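PDB 4EUO: ABC transporter, substrate binding protein (Polyamine) from Agrobacterium tumefaciens, which binds gamma-aminobutyric acid in the periplasm as the solute-binding protein of an ABC transporter, probably handing it over for selective uptake. Local coordinates for residues 14-17 with 18-22. Sequence-based numbering, arbitrary orientation.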
loop_
_atom_site.group_PDB
_atom_site.type_symbol
_atom_site.label_atom_id
_atom_site.label_comp_id
_atom_site.label_asym_id
_atom_site.label_seq_id
_atom_site.Cartn_x
_atom_site.Cartn_y
_atom_site.Cartn_z
ATOM N N ASP A 14 -5.079 9.959 -7.993
ATOM C CA ASP A 14 -5.456 11.357 -8.250
ATOM C C ASP A 14 -4.685 12.284 -7.327
ATOM O O ASP A 14 -4.260 13.361 -7.740
ATOM C CB ASP A 14 -6.949 11.548 -7.980
ATOM C CG ASP A 14 -7.849 10.929 -9.016
ATOM O OD1 ASP A 14 -7.332 10.500 -10.085
ATOM O OD2 ASP A 14 -9.065 10.837 -8.759
ATOM N N ALA A 15 -4.497 11.881 -6.065
ATOM C CA ALA A 15 -3.742 12.696 -5.112
ATOM C C ALA A 15 -2.255 12.740 -5.466
ATOM O O ALA A 15 -1.609 13.790 -5.307
ATOM C CB ALA A 15 -3.930 12.140 -3.704
ATOM N N GLN A 16 -1.662 11.598 -5.919
ATOM C CA GLN A 16 -0.269 11.615 -6.358
ATOM C C GLN A 16 -0.112 12.525 -7.593
ATOM O O GLN A 16 0.897 13.230 -7.706
ATOM C CB GLN A 16 0.232 10.210 -6.648
ATOM C CG GLN A 16 0.348 9.358 -5.368
ATOM C CD GLN A 16 0.669 7.928 -5.716
ATOM O OE1 GLN A 16 -0.046 7.317 -6.511
ATOM N NE2 GLN A 16 1.714 7.360 -5.102
ATOM N N LYS A 17 -1.095 12.512 -8.485
ATOM C CA LYS A 17 -1.083 13.383 -9.672
ATOM C C LYS A 17 -1.079 14.845 -9.234
ATOM O O LYS A 17 -0.206 15.602 -9.684
ATOM C CB LYS A 17 -2.295 13.082 -10.537
ATOM C CG LYS A 17 -2.412 14.030 -11.745
ATOM C CD LYS A 17 -3.684 13.738 -12.503
ATOM C CE LYS A 17 -3.975 14.754 -13.598
ATOM N NZ LYS A 17 -5.164 14.362 -14.402
ATOM N N ALA A 18 -1.953 15.237 -8.299
ATOM C CA ALA A 18 -1.993 16.616 -7.831
ATOM C C ALA A 18 -0.697 17.010 -7.144
ATOM O O ALA A 18 -0.217 18.133 -7.333
ATOM C CB ALA A 18 -3.154 16.794 -6.860
ATOM N N ALA A 19 -0.127 16.118 -6.313
ATOM C CA ALA A 19 1.078 16.448 -5.552
ATOM C C ALA A 19 2.365 16.487 -6.353
ATOM O O ALA A 19 3.297 17.192 -5.964
ATOM C CB ALA A 19 1.241 15.487 -4.383
ATOM N N TRP A 20 2.471 15.678 -7.432
ATOM C CA TRP A 20 3.729 15.485 -8.160
ATOM C C TRP A 20 3.766 15.926 -9.600
ATOM O O TRP A 20 4.838 16.302 -10.080
ATOM C CB TRP A 20 4.116 13.982 -8.081
ATOM C CG TRP A 20 4.300 13.447 -6.684
ATOM C CD1 TRP A 20 4.487 14.176 -5.534
ATOM C CD2 TRP A 20 4.344 12.064 -6.292
ATOM N NE1 TRP A 20 4.625 13.333 -4.453
ATOM C CE2 TRP A 20 4.565 12.026 -4.896
ATOM C CE3 TRP A 20 4.212 10.843 -6.989
ATOM C CZ2 TRP A 20 4.662 10.826 -4.185
ATOM C CZ3 TRP A 20 4.338 9.660 -6.283
ATOM C CH2 TRP A 20 4.534 9.657 -4.898
ATOM N N ALA A 21 2.675 15.753 -10.354
ATOM C CA ALA A 21 2.736 15.971 -11.798
ATOM C C ALA A 21 3.101 17.335 -12.287
ATOM O O ALA A 21 4.040 17.444 -13.084
ATOM C CB ALA A 21 1.489 15.452 -12.485
ATOM N N GLU A 22 2.475 18.397 -11.745
ATOM C CA GLU A 22 2.841 19.748 -12.170
ATOM C C GLU A 22 4.205 20.155 -11.698
ATOM O O GLU A 22 4.925 20.828 -12.442
ATOM C CB GLU A 22 1.805 20.766 -11.783
ATOM C CG GLU A 22 0.674 20.755 -12.786
ATOM C CD GLU A 22 -0.345 21.856 -12.608
ATOM O OE1 GLU A 22 -0.759 22.442 -13.632
ATOM O OE2 GLU A 22 -0.713 22.150 -11.451
HETATM O O HOH W 1 -0.174 18.406 -10.400
#
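Q16 and W20, one helical turn apart on helix 10-28, run side by side. In both, CG lies anti to the carbonyl carbon, which sends the two side chains off the helix in the same direction and lays the Q16 chain along the indole. Q16 CB sits over one face of the indole, toward the rim, 4.0 Å from W20 CE3. The Q16 chain then runs extended along the six-membered ring. Its amide nitrogen NE2 ends 3.6 Å from W20 CH2, with amide and ring planes 46° apart. Both polar atoms of the amide are hydrogen-bonded, OE1 to S7 OG and NE2 to D58 OD2, which should fix its rotation. W20 NE1 makes a weak hydrogen bond to A252 O, and the indole also packs against helices 237-247 and 250-260.

At W20 phi is -117°, away from the helical values of its neighbours. W20 N still bonds Q16 O at 2.9 Å, but the N-H...O angle is only 138°. A21 N reaches K17 O at 3.0 Å. Beyond it the regular pattern breaks: E22 N is 5.2 Å from A18 O. A water accepts from E22 N instead and lies within hydrogen-bonding distance of K17 O. K17 is fully extended, its CG 4.2 Å from A21 CB.

This is i to i+4 packing on the helix of a beta-alpha-beta unit, strand 3-6 to strand 32-35, in a periplasmic binding protein lobe. The Q16 side chain touches pocket residue F99 and lies about 6 Å from the bound gamma-aminobutyric acid, consistent with a second-shell place.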